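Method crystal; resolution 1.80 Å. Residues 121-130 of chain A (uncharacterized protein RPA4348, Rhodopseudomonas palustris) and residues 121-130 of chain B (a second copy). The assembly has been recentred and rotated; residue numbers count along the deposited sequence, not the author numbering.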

# COMPACT_ATOMS: atom_id res chain seq x y z
N MET A 121 -7.33 0.71 -0.13
CA MET A 121 -6.20 1.62 -0.00
C MET A 121 -5.44 1.41 1.27
O MET A 121 -6.00 1.38 2.33
N VAL A 122 -4.14 1.28 1.12
CA VAL A 122 -3.14 1.27 2.21
C VAL A 122 -2.29 2.50 2.06
O VAL A 122 -1.76 2.79 1.00
N LEU A 123 -2.09 3.22 3.15
CA LEU A 123 -1.13 4.30 3.15
C LEU A 123 -0.25 4.37 4.37
O LEU A 123 -0.41 3.61 5.32
N ASP A 124 0.78 5.20 4.23
CA ASP A 124 1.81 5.37 5.30
C ASP A 124 1.18 6.26 6.36
O ASP A 124 1.32 7.49 6.40
N THR A 125 0.44 5.57 7.22
CA THR A 125 -0.43 6.17 8.20
C THR A 125 0.35 6.79 9.36
O THR A 125 -0.07 7.78 9.90
N PHE A 126 1.50 6.23 9.71
CA PHE A 126 2.30 6.83 10.78
C PHE A 126 2.85 8.17 10.30
O PHE A 126 2.79 9.20 11.01
N ASP A 127 3.38 8.17 9.10
CA ASP A 127 3.95 9.40 8.54
C ASP A 127 2.86 10.44 8.43
O ASP A 127 3.06 11.63 8.76
N LEU A 128 1.66 9.99 8.06
CA LEU A 128 0.51 10.92 7.89
C LEU A 128 0.18 11.54 9.24
O LEU A 128 0.03 12.77 9.37
N VAL A 129 0.08 10.71 10.27
CA VAL A 129 -0.34 11.18 11.61
C VAL A 129 0.72 12.13 12.13
O VAL A 129 0.41 13.16 12.72
N GLU A 130 1.99 11.78 11.93
CA GLU A 130 3.07 12.63 12.41
C GLU A 130 3.03 14.01 11.79
O GLU A 130 3.21 15.05 12.47
N MET B 121 7.21 -1.17 -0.90
CA MET B 121 6.21 -1.60 0.05
C MET B 121 5.68 -0.46 0.87
O MET B 121 6.42 0.29 1.43
N VAL B 122 4.36 -0.37 0.91
CA VAL B 122 3.59 0.52 1.80
C VAL B 122 2.82 -0.35 2.76
O VAL B 122 2.13 -1.28 2.38
N LEU B 123 2.89 -0.01 4.04
CA LEU B 123 2.03 -0.66 5.01
C LEU B 123 1.40 0.26 6.02
O LEU B 123 1.67 1.46 6.04
N ASP B 124 0.44 -0.31 6.72
CA ASP B 124 -0.36 0.45 7.73
C ASP B 124 0.53 0.58 8.97
O ASP B 124 0.50 -0.21 9.92
N THR B 125 1.35 1.61 8.88
CA THR B 125 2.43 1.86 9.80
C THR B 125 1.93 2.36 11.16
O THR B 125 2.52 2.06 12.17
N PHE B 126 0.82 3.09 11.19
CA PHE B 126 0.29 3.54 12.47
C PHE B 126 -0.23 2.33 13.25
O PHE B 126 0.05 2.16 14.46
N ASP B 127 -0.97 1.49 12.57
CA ASP B 127 -1.53 0.30 13.21
C ASP B 127 -0.40 -0.58 13.70
O ASP B 127 -0.43 -1.11 14.83
N LEU B 128 0.67 -0.64 12.91
CA LEU B 128 1.84 -1.48 13.27
C LEU B 128 2.46 -0.93 14.55
O LEU B 128 2.74 -1.67 15.51
N VAL B 129 2.68 0.37 14.58
CA VAL B 129 3.38 1.02 15.73
C VAL B 129 2.51 0.84 16.97
O VAL B 129 3.01 0.56 18.05
N GLU B 130 1.21 1.04 16.81
CA GLU B 130 0.31 0.90 17.94
C GLU B 130 0.35 -0.48 18.54
O GLU B 130 0.38 -0.67 19.79

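What lies at the centre of this contact? Two copies of one stretch meet across an exact two-fold axis, each running from a strand (121-123) into a helix (125-130), so each contact between unlike residues occurs twice. The helices approach to 7.9 Å between axes at nearly a right angle. Phe A126 and Phe B126 cover the most surface, about 80 Å² each. Their CA-to-CB bonds point sideways, chi1 is t and chi2 is near 87°; the rings diverge from the axis, and only their CD1 sides come close, with Phe A126 CD1 4.4 Å from Phe B126 CD1. Each ring also reaches the valine one turn along the partner helix: Phe A126 CD1 is 3.8 Å from Val B129 CG2, and the symmetric pair matches it. The CA-to-CB bonds of both valines point toward the other copy, with chi1 t.

Which polar groups tie the copies together? The CA-to-CB bonds of Thr A125 and Thr B125 point toward the partner, with chi1 p (45°), and each hydroxyl both donates and accepts across the interface. Thr A125 OG1 donates to Asp B124 OD1 at 2.7 Å and accepts from Phe B126 N at 2.8 Å, with an N-H...O angle of 166°. The symmetry-related bonds run from Thr B125 OG1 to Asp A124 OD1 and from Phe A126 N to Thr B125 OG1, at the same lengths. A backbone NH in the first turn of a helix has no carbonyl one turn earlier within that helix to bind, so the partner's hydroxyl supplies an acceptor.

Why is the aspartate so well placed to receive the threonine? Asp A124 and Asp B124 occupy the N-cap positions of their helices. The CA-to-CB bond points sideways, but with chi1 t the carboxylate end comes nearer the partner. Asp A124 OD1 accepts from Asp A127 N at 3.3 Å, capping its own helix, while the same oxygen takes the hydroxyl of Thr B125. One atom thus joins helix capping to the contact between copies, and Asp B124 repeats the arrangement.

What fills the space on the strand side? The CA-to-CB bonds of Val A122 and Val B122, the next largest contributors, point toward the partner, with chi1 t. Their CG1 methyls lie 4.3 Å apart, and Val A122 CG1 also packs 3.8 Å from Leu B123 CA and Asp B124 N. The leucine CA-to-CB bonds point away, and the close approach here is between backbone atoms: Leu A123 O sits 3.1 Å from Leu B123 O, two acceptors that cannot bond to each other.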

# COMPACT_ATOMS: atom_id res chain seq x y z
CB MET A 121 -6.66 3.07 -0.08
CG MET A 121 -5.51 3.99 0.13
SD MET A 121 -5.93 5.73 0.18
CE MET A 121 -6.28 5.74 -1.57
CB VAL A 122 -2.19 0.04 2.09
CG1 VAL A 122 -1.30 -0.09 3.35
CG2 VAL A 122 -3.02 -1.18 1.93
CB LEU A 123 -1.85 5.62 3.03
CG LEU A 123 -2.77 5.91 4.19
CD1 LEU A 123 -2.73 7.36 4.44
CD2 LEU A 123 -4.18 5.44 3.85
CB ASP A 124 3.16 5.85 4.73
CG ASP A 124 4.28 5.89 5.79
OD1 ASP A 124 3.98 5.74 7.01
OD2 ASP A 124 5.45 6.20 5.45
CB THR A 125 -1.48 5.17 8.73
OG1 THR A 125 -0.81 3.94 9.02
CG2 THR A 125 -2.62 4.99 7.68
CB PHE A 126 3.40 5.87 11.28
CG PHE A 126 4.19 6.41 12.46
CD1 PHE A 126 3.73 6.22 13.74
CD2 PHE A 126 5.36 7.10 12.27
CE1 PHE A 126 4.42 6.73 14.81
CE2 PHE A 126 6.08 7.60 13.33
CZ PHE A 126 5.62 7.42 14.60
CB ASP A 127 4.59 9.15 7.19
CG ASP A 127 5.38 10.31 6.71
OD1 ASP A 127 5.17 10.72 5.57
OD2 ASP A 127 6.22 10.81 7.47
CB LEU A 128 -0.75 10.22 7.33
CG LEU A 128 -2.11 10.91 7.32
CD1 LEU A 128 -2.10 12.30 6.64
CD2 LEU A 128 -3.25 10.02 6.70
CB VAL A 129 -0.61 10.02 12.66
CG1 VAL A 129 -0.59 10.58 14.10
CG2 VAL A 129 -1.92 9.29 12.37
CB GLU A 130 4.43 12.02 12.16
CG GLU A 130 4.72 10.88 13.12
CD GLU A 130 6.12 10.92 13.72
OE1 GLU A 130 7.09 11.26 13.00
OE2 GLU A 130 6.24 10.57 14.93
CB MET B 121 6.76 -2.66 0.98
CG MET B 121 5.75 -3.04 2.01
SD MET B 121 6.31 -4.20 3.24
CE MET B 121 6.33 -5.53 2.04
CB VAL B 122 2.54 1.34 0.99
CG1 VAL B 122 1.88 2.42 1.87
CG2 VAL B 122 3.21 1.96 -0.17
CB LEU B 123 2.83 -1.70 5.78
CG LEU B 123 3.97 -1.11 6.57
CD1 LEU B 123 4.09 -1.89 7.81
CD2 LEU B 123 5.25 -1.16 5.74
CB ASP B 124 -1.75 -0.19 7.97
CG ASP B 124 -2.65 0.66 8.90
OD1 ASP B 124 -2.14 1.63 9.52
OD2 ASP B 124 -3.83 0.30 9.11
CB THR B 125 3.47 2.83 9.23
OG1 THR B 125 2.77 3.93 8.63
CG2 THR B 125 4.39 2.08 8.19
CB PHE B 126 -0.78 4.64 12.29
CG PHE B 126 -1.29 5.21 13.60
CD1 PHE B 126 -0.62 6.24 14.21
CD2 PHE B 126 -2.42 4.71 14.20
CE1 PHE B 126 -1.06 6.75 15.41
CE2 PHE B 126 -2.89 5.21 15.40
CZ PHE B 126 -2.22 6.23 16.00
CB ASP B 127 -2.42 -0.47 12.26
CG ASP B 127 -3.19 -1.54 12.95
OD1 ASP B 127 -3.17 -2.67 12.47
OD2 ASP B 127 -3.83 -1.25 13.97
CB LEU B 128 2.92 -1.52 12.16
CG LEU B 128 4.30 -2.11 12.42
CD1 LEU B 128 4.28 -3.54 13.00
CD2 LEU B 128 5.24 -2.07 11.15
CB VAL B 129 3.74 2.54 15.51
CG1 VAL B 129 4.03 3.22 16.87
CG2 VAL B 129 4.92 2.71 14.54
CB GLU B 130 -1.13 1.25 17.59
CG GLU B 130 -1.32 2.74 17.42
CD GLU B 130 -2.58 3.27 18.10
OE1 GLU B 130 -3.63 2.59 18.06
OE2 GLU B 130 -2.51 4.40 18.65